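Local coordinates for protein monoacylglycerol lipase (Palaeococcus ferrophilus, PDB 6QE2) that hydrolyses monoacylglycerols, releasing a fatty acid and glycerol, as a member of the alpha/beta-hydrolase clan, at residues Ile204-Glu209 with Ala231-Phe236; Pro11-Val16 with Trp252-Ser257; Phe123-Ala128 with Ser176-Met181; Ser26-Lys31 with Lys157-Asp162. One frame throughout, in Å; residues are numbered along the deposited sequence. Where two conformers were deposited one is given.

Interaction 1. Residues Ile204-Glu209 with Ala231-Phe236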
loop_
_atom_site.group_PDB
_atom_site.type_symbol
_atom_site.label_atom_id
_atom_site.label_comp_id
_atom_site.label_asym_id
_atom_site.label_seq_id
_atom_site.Cartn_x
_atom_site.Cartn_y
_atom_site.Cartn_z
ATOM N N ILE A 204 2.361 7.857 -13.017
ATOM C CA ILE A 204 1.019 8.142 -13.519
ATOM C C ILE A 204 -0.007 7.110 -13.073
ATOM O O ILE A 204 -1.205 7.292 -13.345
ATOM C CB ILE A 204 0.994 8.309 -15.054
ATOM C CG1 ILE A 204 1.597 7.106 -15.768
ATOM C CG2 ILE A 204 1.736 9.576 -15.457
ATOM C CD1 ILE A 204 1.705 7.331 -17.267
ATOM N N ILE A 205 0.412 6.034 -12.411
ATOM C CA ILE A 205 -0.558 5.088 -11.873
ATOM C C ILE A 205 -1.237 5.683 -10.644
ATOM O O ILE A 205 -2.463 5.602 -10.490
ATOM C CB ILE A 205 0.137 3.753 -11.544
ATOM C CG1 ILE A 205 0.640 3.086 -12.825
ATOM C CG2 ILE A 205 -0.812 2.830 -10.796
ATOM C CD1 ILE A 205 1.537 1.904 -12.593
ATOM N N THR A 206 -0.452 6.284 -9.749
ATOM C CA THR A 206 -0.960 7.062 -8.618
ATOM C C THR A 206 -0.257 8.410 -8.688
ATOM O O THR A 206 0.863 8.561 -8.187
ATOM C CB THR A 206 -0.700 6.361 -7.281
ATOM O OG1 THR A 206 0.686 6.019 -7.182
ATOM C CG2 THR A 206 -1.528 5.087 -7.151
ATOM N N PRO A 207 -0.855 9.389 -9.349
ATOM C CA PRO A 207 -0.203 10.697 -9.484
ATOM C C PRO A 207 0.247 11.243 -8.146
ATOM O O PRO A 207 -0.535 11.314 -7.228
ATOM C CB PRO A 207 -1.301 11.567 -10.076
ATOM C CG PRO A 207 -2.087 10.612 -10.895
ATOM C CD PRO A 207 -2.108 9.331 -10.113
ATOM N N PRO A 208 1.496 11.679 -8.061
ATOM C CA PRO A 208 2.051 12.182 -6.801
ATOM C C PRO A 208 1.342 13.369 -6.153
ATOM O O PRO A 208 1.457 13.510 -4.957
ATOM C CB PRO A 208 3.501 12.534 -7.155
ATOM C CG PRO A 208 3.565 12.552 -8.631
ATOM C CD PRO A 208 2.508 11.617 -9.122
ATOM N N GLU A 209 0.594 14.153 -6.908
ATOM C CA GLU A 209 -0.092 15.290 -6.331
ATOM C C GLU A 209 -1.077 14.818 -5.267
ATOM O O GLU A 209 -1.414 15.563 -4.367
ATOM C CB GLU A 209 -0.781 16.138 -7.392
ATOM C CG GLU A 209 -1.277 17.472 -6.876
ATOM C CD GLU A 209 -0.165 18.429 -6.490
ATOM O OE1 GLU A 209 0.951 18.273 -6.977
ATOM O OE2 GLU A 209 -0.428 19.355 -5.718
ATOM N N ALA A 231 11.254 8.736 -10.929
ATOM C CA ALA A 231 10.832 7.370 -10.661
ATOM C C ALA A 231 9.376 7.163 -11.059
ATOM O O ALA A 231 8.567 8.094 -11.051
ATOM C CB ALA A 231 11.028 7.025 -9.182
ATOM N N TYR A 232 9.053 5.923 -11.417
ATOM C CA TYR A 232 7.697 5.526 -11.763
ATOM C C TYR A 232 6.951 5.115 -10.488
ATOM O O TYR A 232 7.288 5.545 -9.379
ATOM C CB TYR A 232 7.729 4.388 -12.790
ATOM C CG TYR A 232 8.146 4.800 -14.189
ATOM C CD1 TYR A 232 8.482 6.112 -14.483
ATOM C CD2 TYR A 232 8.193 3.865 -15.216
ATOM C CE1 TYR A 232 8.864 6.480 -15.763
ATOM C CE2 TYR A 232 8.568 4.226 -16.497
ATOM C CZ TYR A 232 8.904 5.529 -16.766
ATOM O OH TYR A 232 9.279 5.889 -18.045
ATOM N N HIS A 233 5.919 4.279 -10.644
ATOM C CA HIS A 233 5.045 3.898 -9.534
ATOM C C HIS A 233 5.783 3.065 -8.491
ATOM O O HIS A 233 5.594 3.262 -7.284
ATOM C CB HIS A 233 3.847 3.134 -10.088
ATOM C CG HIS A 233 2.843 2.720 -9.055
ATOM N ND1 HIS A 233 2.152 3.628 -8.280
ATOM C CD2 HIS A 233 2.394 1.495 -8.691
ATOM C CE1 HIS A 233 1.326 2.978 -7.477
ATOM N NE2 HIS A 233 1.458 1.682 -7.703
ATOM N N GLU A 234 6.610 2.124 -8.931
ATOM C CA GLU A 234 7.394 1.290 -8.022
ATOM C C GLU A 234 8.807 1.855 -7.959
ATOM O O GLU A 234 9.557 1.783 -8.938
ATOM C CB GLU A 234 7.399 -0.164 -8.476
ATOM C CG GLU A 234 6.053 -0.826 -8.319
ATOM C CD GLU A 234 6.061 -2.291 -8.687
ATOM O OE1 GLU A 234 7.139 -2.820 -9.030
ATOM O OE2 GLU A 234 4.981 -2.913 -8.636
ATOM N N ILE A 235 9.158 2.434 -6.810
ATOM C CA ILE A 235 10.512 2.938 -6.606
ATOM C C ILE A 235 11.452 1.842 -6.122
ATOM O O ILE A 235 12.680 2.019 -6.204
ATOM C CB ILE A 235 10.487 4.127 -5.624
ATOM C CG1 ILE A 235 9.350 5.086 -5.985
ATOM C CG2 ILE A 235 11.800 4.906 -5.655
ATOM C CD1 ILE A 235 9.041 6.109 -4.914
ATOM N N PHE A 236 10.911 0.699 -5.671
ATOM C CA PHE A 236 11.690 -0.339 -4.986
ATOM C C PHE A 236 12.873 -0.823 -5.808
ATOM O O PHE A 236 13.946 -1.099 -5.256
ATOM C CB PHE A 236 10.801 -1.539 -4.649
ATOM C CG PHE A 236 9.651 -1.216 -3.752
ATOM C CD1 PHE A 236 8.445 -0.785 -4.278
ATOM C CD2 PHE A 236 9.766 -1.365 -2.379
ATOM C CE1 PHE A 236 7.378 -0.491 -3.451
ATOM C CE2 PHE A 236 8.705 -1.070 -1.546
ATOM C CZ PHE A 236 7.507 -0.631 -2.083
#
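Ile-205 and His-233 mark the closest backbone approach of two loops, their CA atoms 6.2 Å apart, and neither 204-209 nor 231-236 is regular helix or strand at that point. The imidazole of His-233 is gripped on two sides. Over one face lies Ile-205: its CG2 sits 3.8 Å from the ring centroid and only 3° off the ring normal, a CH-pi contact, while its other branch ends with CD1 3.6 Å from CB of His-233. At the edge comes Thr-206, whose OG1 lies in the ring plane 3.0 Å from ND1 of His-233, with its CG2 3.6 Å from CE1 of His-233. With CG anti to the backbone N, chi1 of -178° carries the imidazole across to 204-209, one face on Ile-205 and the ND1 edge at Thr-206. Asp-203 OD2 is hydrogen-bonded to both Thr-206 OG1 and His-233 ND1, and NE2 of His-233 is bonded to Ser-87 OG. With an alanine in place of His-233, Asp-203 and Ser-87 would probably lose the group that bridges them, and Ile-205 CG2 the face it packs on. The linked Ser-87, His-233 and Asp-203 are consistent with the catalytic triad of an alpha/beta hydrolase, its histidine presented from the loop after strand 223-228.

Interaction 2. Residues Pro11-Val16 with Trp252-Ser257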
loop_
_atom_site.group_PDB
_atom_site.type_symbol
_atom_site.label_atom_id
_atom_site.label_comp_id
_atom_site.label_asym_id
_atom_site.label_seq_id
_atom_site.Cartn_x
_atom_site.Cartn_y
_atom_site.Cartn_z
ATOM N N PRO A 11 11.472 -8.844 16.895
ATOM C CA PRO A 11 10.982 -7.455 16.986
ATOM C C PRO A 11 11.669 -6.678 18.101
ATOM O O PRO A 11 11.027 -6.100 18.985
ATOM C CB PRO A 11 9.475 -7.636 17.221
ATOM C CG PRO A 11 9.445 -8.928 18.090
ATOM C CD PRO A 11 10.512 -9.802 17.463
ATOM N N GLU A 12 12.991 -6.559 17.983
ATOM C CA GLU A 12 13.741 -5.799 18.980
ATOM C C GLU A 12 13.324 -4.332 19.018
ATOM O O GLU A 12 13.185 -3.758 20.104
ATOM C CB GLU A 12 15.241 -5.999 18.731
ATOM C CG GLU A 12 15.619 -7.531 18.989
ATOM C CD GLU A 12 17.011 -7.918 18.490
ATOM O OE1 GLU A 12 17.574 -7.185 17.649
ATOM O OE2 GLU A 12 17.544 -8.960 18.922
ATOM N N ARG A 13 13.032 -3.732 17.852
ATOM C CA ARG A 13 12.562 -2.350 17.717
ATOM C C ARG A 13 11.059 -2.246 17.514
ATOM O O ARG A 13 10.543 -1.146 17.311
ATOM C CB ARG A 13 13.236 -1.692 16.534
ATOM C CG ARG A 13 14.692 -1.526 16.653
ATOM C CD ARG A 13 15.114 -0.556 15.586
ATOM N NE ARG A 13 16.473 -0.156 15.816
ATOM C CZ ARG A 13 16.835 0.910 16.510
ATOM N NH1 ARG A 13 15.932 1.744 16.983
ATOM N NH2 ARG A 13 18.129 1.150 16.696
ATOM N N GLY A 14 10.360 -3.342 17.614
ATOM C CA GLY A 14 8.937 -3.345 17.365
ATOM C C GLY A 14 8.620 -4.066 16.070
ATOM O O GLY A 14 9.478 -4.698 15.443
ATOM N N TRP A 15 7.365 -3.927 15.651
ATOM C CA TRP A 15 6.832 -4.616 14.491
ATOM C C TRP A 15 6.510 -3.635 13.372
ATOM O O TRP A 15 6.110 -2.495 13.615
ATOM C CB TRP A 15 5.559 -5.383 14.840
ATOM C CG TRP A 15 5.821 -6.639 15.598
ATOM C CD1 TRP A 15 5.755 -6.813 16.944
ATOM C CD2 TRP A 15 6.208 -7.898 15.043
ATOM N NE1 TRP A 15 6.065 -8.113 17.269
ATOM C CE2 TRP A 15 6.349 -8.800 16.118
ATOM C CE3 TRP A 15 6.440 -8.356 13.742
ATOM C CZ2 TRP A 15 6.718 -10.127 15.932
ATOM C CZ3 TRP A 15 6.805 -9.674 13.558
ATOM C CH2 TRP A 15 6.947 -10.545 14.651
ATOM N N VAL A 16 6.613 -4.125 12.148
ATOM C CA VAL A 16 6.202 -3.372 10.982
ATOM C C VAL A 16 5.254 -4.302 10.240
ATOM O O VAL A 16 5.612 -5.422 9.933
ATOM C CB VAL A 16 7.349 -2.990 10.045
ATOM C CG1 VAL A 16 6.794 -2.304 8.815
ATOM C CG2 VAL A 16 8.321 -2.065 10.734
ATOM N N TRP A 252 13.851 6.159 8.638
ATOM C CA TRP A 252 12.696 6.781 9.278
ATOM C C TRP A 252 12.139 5.891 10.383
ATOM O O TRP A 252 11.817 6.369 11.479
ATOM C CB TRP A 252 11.622 7.077 8.227
ATOM C CG TRP A 252 10.461 7.910 8.700
ATOM C CD1 TRP A 252 10.333 9.263 8.593
ATOM C CD2 TRP A 252 9.248 7.440 9.307
ATOM N NE1 TRP A 252 9.130 9.672 9.113
ATOM C CE2 TRP A 252 8.443 8.573 9.558
ATOM C CE3 TRP A 252 8.771 6.176 9.676
ATOM C CZ2 TRP A 252 7.186 8.482 10.154
ATOM C CZ3 TRP A 252 7.522 6.085 10.266
ATOM C CH2 TRP A 252 6.743 7.230 10.501
ATOM N N LEU A 253 12.033 4.587 10.120
ATOM C CA LEU A 253 11.510 3.677 11.132
ATOM C C LEU A 253 12.450 3.587 12.329
ATOM O O LEU A 253 11.999 3.597 13.480
ATOM C CB LEU A 253 11.271 2.302 10.515
ATOM C CG LEU A 253 10.058 2.306 9.574
ATOM C CD1 LEU A 253 10.046 1.053 8.725
ATOM C CD2 LEU A 253 8.765 2.432 10.377
ATOM N N VAL A 254 13.758 3.516 12.074
ATOM C CA VAL A 254 14.738 3.483 13.158
ATOM C C VAL A 254 14.630 4.745 14.008
ATOM O O VAL A 254 14.598 4.685 15.245
ATOM C CB VAL A 254 16.158 3.301 12.591
ATOM C CG1 VAL A 254 17.202 3.609 13.655
ATOM C CG2 VAL A 254 16.349 1.883 12.072
ATOM N N SER A 255 14.551 5.910 13.361
ATOM C CA SER A 255 14.492 7.156 14.113
ATOM C C SER A 255 13.199 7.300 14.907
ATOM O O SER A 255 13.172 8.055 15.883
ATOM C CB SER A 255 14.675 8.357 13.178
ATOM O OG SER A 255 13.514 8.604 12.404
ATOM N N HIS A 256 12.115 6.594 14.522
ATOM C CA HIS A 256 10.855 6.682 15.247
ATOM C C HIS A 256 10.644 5.530 16.206
ATOM O O HIS A 256 9.604 5.468 16.880
ATOM C CB HIS A 256 9.674 6.760 14.269
ATOM C CG HIS A 256 9.561 8.100 13.617
ATOM N ND1 HIS A 256 10.332 8.471 12.538
ATOM C CD2 HIS A 256 8.840 9.189 13.960
ATOM C CE1 HIS A 256 10.050 9.720 12.214
ATOM N NE2 HIS A 256 9.151 10.176 13.069
ATOM N N SER A 257 11.599 4.620 16.290
ATOM C CA SER A 257 11.493 3.484 17.206
ATOM C C SER A 257 11.573 3.976 18.642
ATOM O O SER A 257 12.637 4.456 19.036
ATOM C CB SER A 257 12.624 2.512 16.971
ATOM O OG SER A 257 12.600 1.979 15.690
#
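Arg-13 and Ser-257 bring the segments closest, with CA atoms 6.0 Å apart, and the gap widens to 8.8 Å between the CA atoms of Val-16 and Leu-253, where strand 15-19 faces helix 242-256. At the outer end, the Arg-13 chain, extended from CG to NE, lays one guanidinium face over Val-254, whose CG1 stands 3.9 Å from Arg-13 CZ. Ser-257 meets the same group at its edge: its CB lies in the guanidinium plane, 3.4 Å from NH1 of Arg-13. The hydroxyl of Ser-257 turns back to the helix, giving a 2.8 Å hydrogen bond from OG to Leu-253 O. Deeper in, Val-16 and Leu-253 meet tip to tip, CG2 of Val-16 to CD1 of Leu-253 at 4.1 Å, a purely apolar touch. Phe-82 and Val-108 of neighbouring strands receive Leu-253 as well. The contact is thus helix-on-sheet packing, the final helix of the alpha/beta-hydrolase fold lying against one face of its central, mostly parallel sheet.

Interaction 3. Residues Phe123-Ala128 with Ser176-Met181. With LDA (lauryl dimethylamine-N-oxide), chain D.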
loop_
_atom_site.group_PDB
_atom_site.type_symbol
_atom_site.label_atom_id
_atom_site.label_comp_id
_atom_site.label_asym_id
_atom_site.label_seq_id
_atom_site.Cartn_x
_atom_site.Cartn_y
_atom_site.Cartn_z
ATOM N N PHE A 123 -15.694 7.952 -16.237
ATOM C CA PHE A 123 -16.856 7.073 -16.207
ATOM C C PHE A 123 -16.544 5.737 -15.548
ATOM O O PHE A 123 -17.465 5.074 -15.062
ATOM C CB PHE A 123 -17.425 6.862 -17.616
ATOM C CG PHE A 123 -16.558 6.032 -18.534
ATOM C CD1 PHE A 123 -16.588 4.646 -18.480
ATOM C CD2 PHE A 123 -15.760 6.638 -19.488
ATOM C CE1 PHE A 123 -15.811 3.887 -19.332
ATOM C CE2 PHE A 123 -14.985 5.879 -20.347
ATOM C CZ PHE A 123 -15.010 4.504 -20.265
ATOM N N MET A 124 -15.271 5.331 -15.515
ATOM C CA MET A 124 -14.921 4.081 -14.851
ATOM C C MET A 124 -15.118 4.187 -13.344
ATOM O O MET A 124 -15.527 3.217 -12.691
ATOM C CB MET A 124 -13.476 3.707 -15.177
ATOM C CG MET A 124 -13.221 2.223 -15.132
ATOM S SD MET A 124 -14.244 1.401 -16.356
ATOM C CE MET A 124 -13.439 1.923 -17.859
ATOM N N VAL A 125 -14.856 5.369 -12.782
ATOM C CA VAL A 125 -15.130 5.602 -11.367
ATOM C C VAL A 125 -16.627 5.504 -11.099
ATOM O O VAL A 125 -17.063 4.864 -10.137
ATOM C CB VAL A 125 -14.556 6.960 -10.925
ATOM C CG1 VAL A 125 -14.932 7.257 -9.488
ATOM C CG2 VAL A 125 -13.043 6.963 -11.085
ATOM N N ALA A 126 -17.437 6.140 -11.950
ATOM C CA ALA A 126 -18.884 6.064 -11.784
ATOM C C ALA A 126 -19.392 4.642 -11.989
ATOM O O ALA A 126 -20.319 4.203 -11.299
ATOM C CB ALA A 126 -19.573 7.028 -12.753
ATOM N N LEU A 127 -18.807 3.909 -12.940
ATOM C CA LEU A 127 -19.202 2.517 -13.142
ATOM C C LEU A 127 -18.873 1.664 -11.924
ATOM O O LEU A 127 -19.657 0.790 -11.536
ATOM C CB LEU A 127 -18.520 1.954 -14.386
ATOM C CG LEU A 127 -18.837 0.498 -14.732
ATOM C CD1 LEU A 127 -20.313 0.330 -15.046
ATOM C CD2 LEU A 127 -17.983 0.021 -15.896
ATOM N N ALA A 128 -17.725 1.899 -11.306
ATOM C CA ALA A 128 -17.350 1.096 -10.138
ATOM C C ALA A 128 -18.335 1.285 -8.991
ATOM O O ALA A 128 -18.630 0.334 -8.242
ATOM C CB ALA A 128 -15.931 1.486 -9.710
ATOM N N SER A 176 -14.529 0.182 -3.490
ATOM C CA SER A 176 -13.823 0.457 -2.252
ATOM C C SER A 176 -12.617 1.358 -2.478
ATOM O O SER A 176 -12.352 2.253 -1.682
ATOM C CB SER A 176 -13.383 -0.843 -1.585
ATOM O OG SER A 176 -12.701 -0.582 -0.375
ATOM N N VAL A 177 -11.882 1.125 -3.558
ATOM C CA VAL A 177 -10.707 1.940 -3.819
ATOM C C VAL A 177 -11.058 3.405 -4.037
ATOM O O VAL A 177 -10.448 4.289 -3.444
ATOM C CB VAL A 177 -9.971 1.449 -5.080
ATOM C CG1 VAL A 177 -8.934 2.467 -5.527
ATOM C CG2 VAL A 177 -9.338 0.089 -4.840
ATOM N N PHE A 178 -12.101 3.692 -4.849
ATOM C CA PHE A 178 -12.391 5.094 -5.150
ATOM C C PHE A 178 -13.063 5.781 -3.977
ATOM O O PHE A 178 -12.811 6.960 -3.717
ATOM C CB PHE A 178 -13.251 5.182 -6.428
ATOM C CG PHE A 178 -12.490 4.730 -7.634
ATOM C CD1 PHE A 178 -11.303 5.383 -7.993
ATOM C CD2 PHE A 178 -12.930 3.638 -8.361
ATOM C CE1 PHE A 178 -10.541 4.947 -9.095
ATOM C CE2 PHE A 178 -12.196 3.191 -9.453
ATOM C CZ PHE A 178 -10.999 3.815 -9.812
ATOM N N ASP A 179 -13.920 5.048 -3.260
ATOM C CA ASP A 179 -14.528 5.607 -2.064
ATOM C C ASP A 179 -13.470 5.924 -1.016
ATOM O O ASP A 179 -13.514 6.981 -0.389
ATOM C CB ASP A 179 -15.546 4.640 -1.474
ATOM C CG ASP A 179 -16.216 5.190 -0.218
ATOM O OD1 ASP A 179 -16.793 6.298 -0.263
ATOM O OD2 ASP A 179 -16.200 4.502 0.817
ATOM N N ASN A 180 -12.542 4.996 -0.787
ATOM C CA ASN A 180 -11.549 5.276 0.245
ATOM C C ASN A 180 -10.534 6.340 -0.192
ATOM O O ASN A 180 -9.973 7.030 0.673
ATOM C CB ASN A 180 -10.881 3.986 0.686
ATOM C CG ASN A 180 -11.731 3.262 1.625
ATOM O OD1 ASN A 180 -11.785 3.605 2.826
ATOM N ND2 ASN A 180 -12.447 2.248 1.110
ATOM N N MET A 181 -10.278 6.501 -1.493
ATOM C CA MET A 181 -9.427 7.608 -1.937
ATOM C C MET A 181 -10.003 8.944 -1.486
ATOM O O MET A 181 -9.286 9.808 -0.967
ATOM C CB MET A 181 -9.286 7.556 -3.455
ATOM C CG MET A 181 -8.523 8.693 -4.020
ATOM S SD MET A 181 -8.432 8.558 -5.823
ATOM C CE MET A 181 -7.465 7.035 -5.914
HETATM N N1 LDA D . -4.042 1.219 -7.558
HETATM O O1 LDA D . -3.782 1.053 -6.359
HETATM C CM1 LDA D . -3.505 0.099 -8.319
HETATM C CM2 LDA D . -3.455 2.475 -8.008
HETATM C C1 LDA D . -5.476 1.269 -7.746
HETATM C C2 LDA D . -5.744 1.053 -9.220
HETATM C C3 LDA D . -7.214 0.757 -9.432
HETATM C C4 LDA D . -7.532 0.694 -10.915
HETATM C C5 LDA D . -9.031 0.680 -11.138
HETATM C C6 LDA D . -9.363 0.203 -12.538
HETATM C C7 LDA D . -10.843 0.397 -12.809
HETATM C C8 LDA D . -11.542 -0.943 -12.895
HETATM C C9 LDA D . -12.784 -0.959 -12.026
HETATM C C10 LDA D . -14.039 -1.017 -12.882
HETATM C C11 LDA D . -15.255 -1.399 -12.054
HETATM C C12 LDA D . -14.854 -2.253 -10.878
#
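Val-125 and Phe-178 make an apolar helix-to-helix contact between helix 122-134 and helix 171-186, both within the chain that runs from strand 106-110 to strand 195-200, where lipases of this clan carry their cap. The CA atoms of the two residues are 6.8 Å apart. CG2 of Val-125 stands over the centre of the Phe-178 ring, 3.8 Å from its centroid and 11° off the normal, a CH-pi contact, while CB of Ala-128 meets the ring edge 3.9 Å from CD2 of Phe-178. With its CG anti to the carbonyl carbon (chi1 -67°), Phe-178 throws its ring toward helix 122-134. The dodecyl tail of lauryl dimethylamine-N-oxide runs alongside: its C5 is 3.9 Å from Phe-178 CZ, and its C11 is 3.8 Å from Ala-128 CB. A serine in place of Phe-178 would probably open a gap between the helices and strip the detergent chain of part of its wall. Between tail and helices carbon meets carbon, while the detergent is also hydrogen-bonded to Ser-87 OG, at the probable active site; such a wall suits a fatty acyl chain, whose path the detergent probably mimics.

Interaction 4. Residues Ser26-Lys31 with Lys157-Asp162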
loop_
_atom_site.group_PDB
_atom_site.type_symbol
_atom_site.label_atom_id
_atom_site.label_comp_id
_atom_site.label_asym_id
_atom_site.label_seq_id
_atom_site.Cartn_x
_atom_site.Cartn_y
_atom_site.Cartn_z
ATOM N N SER A 26 2.875 -10.259 -0.877
ATOM C CA SER A 26 3.933 -9.839 0.037
ATOM C C SER A 26 5.293 -10.418 -0.328
ATOM O O SER A 26 6.313 -9.900 0.136
ATOM C CB SER A 26 3.569 -10.215 1.475
ATOM O OG SER A 26 3.420 -11.622 1.617
ATOM N N GLY A 27 5.337 -11.452 -1.171
ATOM C CA GLY A 27 6.610 -12.044 -1.542
ATOM C C GLY A 27 7.498 -11.151 -2.386
ATOM O O GLY A 27 8.691 -11.444 -2.517
ATOM N N ARG A 28 6.963 -10.059 -2.931
ATOM C CA ARG A 28 7.785 -9.152 -3.717
ATOM C C ARG A 28 8.640 -8.235 -2.853
ATOM O O ARG A 28 9.446 -7.476 -3.395
ATOM C CB ARG A 28 6.905 -8.297 -4.633
ATOM C CG ARG A 28 6.064 -9.090 -5.609
ATOM C CD ARG A 28 5.354 -8.142 -6.568
ATOM N NE ARG A 28 6.291 -7.475 -7.472
ATOM C CZ ARG A 28 6.152 -6.223 -7.901
ATOM N NH1 ARG A 28 5.133 -5.488 -7.484
ATOM N NH2 ARG A 28 7.040 -5.698 -8.735
ATOM N N TYR A 29 8.495 -8.292 -1.529
ATOM C CA TYR A 29 9.128 -7.340 -0.626
ATOM C C TYR A 29 10.285 -7.962 0.151
ATOM O O TYR A 29 10.629 -7.493 1.239
ATOM C CB TYR A 29 8.090 -6.757 0.328
ATOM C CG TYR A 29 7.095 -5.893 -0.401
ATOM C CD1 TYR A 29 5.963 -6.444 -0.989
ATOM C CD2 TYR A 29 7.308 -4.532 -0.531
ATOM C CE1 TYR A 29 5.059 -5.645 -1.679
ATOM C CE2 TYR A 29 6.411 -3.731 -1.212
ATOM C CZ TYR A 29 5.289 -4.294 -1.781
ATOM O OH TYR A 29 4.403 -3.481 -2.463
ATOM N N GLY A 30 10.899 -9.007 -0.407
ATOM C CA GLY A 30 11.965 -9.702 0.301
ATOM C C GLY A 30 13.124 -8.798 0.677
ATOM O O GLY A 30 13.717 -8.946 1.750
ATOM N N LYS A 31 13.488 -7.873 -0.214
ATOM C CA LYS A 31 14.609 -6.981 0.066
ATOM C C LYS A 31 14.313 -6.073 1.254
ATOM O O LYS A 31 15.135 -5.938 2.168
ATOM C CB LYS A 31 14.944 -6.158 -1.180
ATOM C CG LYS A 31 16.135 -5.220 -1.021
ATOM C CD LYS A 31 17.428 -6.005 -0.855
ATOM C CE LYS A 31 18.647 -5.099 -0.958
ATOM N NZ LYS A 31 19.905 -5.894 -1.036
ATOM N N LYS A 157 9.523 -7.142 -16.191
ATOM C CA LYS A 157 9.462 -8.499 -16.697
ATOM C C LYS A 157 9.140 -9.491 -15.582
ATOM O O LYS A 157 8.349 -10.397 -15.765
ATOM C CB LYS A 157 10.780 -8.858 -17.372
ATOM C CG LYS A 157 10.908 -10.309 -17.771
ATOM C CD LYS A 157 12.150 -10.504 -18.618
ATOM C CE LYS A 157 12.688 -11.908 -18.464
ATOM N NZ LYS A 157 11.910 -12.857 -19.301
ATOM N N ARG A 158 9.758 -9.306 -14.425
ATOM C CA ARG A 158 9.509 -10.187 -13.297
ATOM C C ARG A 158 8.047 -10.127 -12.868
ATOM O O ARG A 158 7.443 -11.143 -12.573
ATOM C CB ARG A 158 10.405 -9.815 -12.121
ATOM C CG ARG A 158 11.825 -10.311 -12.258
ATOM C CD ARG A 158 12.532 -10.336 -10.921
ATOM N NE ARG A 158 12.930 -9.009 -10.489
ATOM C CZ ARG A 158 13.968 -8.347 -10.979
ATOM N NH1 ARG A 158 14.711 -8.888 -11.929
ATOM N NH2 ARG A 158 14.262 -7.143 -10.519
ATOM N N TYR A 159 7.491 -8.927 -12.839
ATOM C CA TYR A 159 6.105 -8.720 -12.449
ATOM C C TYR A 159 5.188 -9.460 -13.389
ATOM O O TYR A 159 4.263 -10.136 -12.973
ATOM C CB TYR A 159 5.788 -7.233 -12.489
ATOM C CG TYR A 159 4.399 -6.834 -12.050
ATOM C CD1 TYR A 159 4.123 -6.560 -10.726
ATOM C CD2 TYR A 159 3.379 -6.693 -12.966
ATOM C CE1 TYR A 159 2.865 -6.173 -10.323
ATOM C CE2 TYR A 159 2.119 -6.304 -12.573
ATOM C CZ TYR A 159 1.867 -6.045 -11.247
ATOM O OH TYR A 159 0.615 -5.663 -10.853
ATOM N N ILE A 160 5.467 -9.332 -14.675
ATOM C CA ILE A 160 4.670 -9.977 -15.696
ATOM C C ILE A 160 4.733 -11.488 -15.612
ATOM O O ILE A 160 3.748 -12.162 -15.832
ATOM C CB ILE A 160 5.133 -9.543 -17.095
ATOM C CG1 ILE A 160 4.697 -8.108 -17.360
ATOM C CG2 ILE A 160 4.572 -10.469 -18.153
ATOM C CD1 ILE A 160 5.553 -7.407 -18.384
ATOM N N GLU A 161 5.899 -12.008 -15.276
ATOM C CA GLU A 161 6.091 -13.447 -15.205
ATOM C C GLU A 161 5.753 -14.076 -13.865
ATOM O O GLU A 161 5.690 -15.288 -13.749
ATOM C CB GLU A 161 7.516 -13.786 -15.598
ATOM C CG GLU A 161 7.814 -13.436 -17.039
ATOM C CD GLU A 161 9.269 -13.583 -17.380
ATOM O OE1 GLU A 161 10.097 -13.614 -16.453
ATOM O OE2 GLU A 161 9.584 -13.670 -18.577
ATOM N N ASP A 162 5.537 -13.248 -12.857
ATOM C CA ASP A 162 5.197 -13.748 -11.536
ATOM C C ASP A 162 3.836 -14.409 -11.602
ATOM O O ASP A 162 2.855 -13.759 -11.909
ATOM C CB ASP A 162 5.171 -12.584 -10.546
ATOM C CG ASP A 162 5.159 -13.031 -9.104
ATOM O OD1 ASP A 162 4.573 -14.077 -8.804
ATOM O OD2 ASP A 162 5.724 -12.316 -8.269
#
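Arg-28 and Tyr-159 join the turn that leads into helix 30-38 of the alpha/beta-hydrolase core to helix 153-161, which probably belongs to the cap, between strands 106-110 and 195-200. The tight part of this junction is small. One face of the Arg-28 guanidinium receives the edge of the Tyr-159 ring: CD1 of Tyr-159 lies 3.5 Å from CZ of Arg-28, and CE1 of Tyr-159 lies 3.7 Å from NH1 of Arg-28. Because the two planes stand 70° apart, this is edge against face and not a parallel stack. The bend at chi3 (68°) of Arg-28 turns the guanidinium across the ring edge, and salt bridges from its NH1 to Glu-24 and Glu-234 probably limit its movement. The phenol end of Tyr-159 continues inward, its OH hydrogen-bonded to a glycerol that probably came from the crystallisation liquor. Looser by contrast is the approach of Asp-162, whose OD2 comes no nearer than 4.2 Å to CG of Arg-28. The charged atoms Arg-28 NE and Asp-162 OD2 remain 4.9 Å apart, and the carboxylate instead bonds to His-25 NE2 and Leu-164 N. On the solvent side of the helix, Lys-157 and Glu-161 are exposed and form a salt bridge one turn apart, NZ of Lys-157 to OE2 of Glu-161 at 2.6 Å, on the syn side and 24° out of the carboxylate plane.

Interactions 1 and 3 are buried; interaction 2 runs from buried Val-16 and Leu-253 out to exposed Arg-13 and Ser-257, while interaction 4 joins buried Tyr-159 to partly exposed Arg-28 and Asp-162. Interactions 1 and 4 touch, with the Phe-236 and Tyr-29 rings edge-to-face. Interactions 3 and 4 both use helices from between strands 106-110 and 195-200, and strand 15-19 of interaction 2 precedes helix 30-38 of interaction 4. Interaction 2 lies across the chain's centre from interaction 3, their centres about 34 Å apart. Chemistry follows place: a hydrogen-bonded histidine flanked by aliphatic carbons in 1, hydrocarbon beside detergent in 3, and guanidinium faces on a valine methyl in 2 and a tyrosine edge in 4.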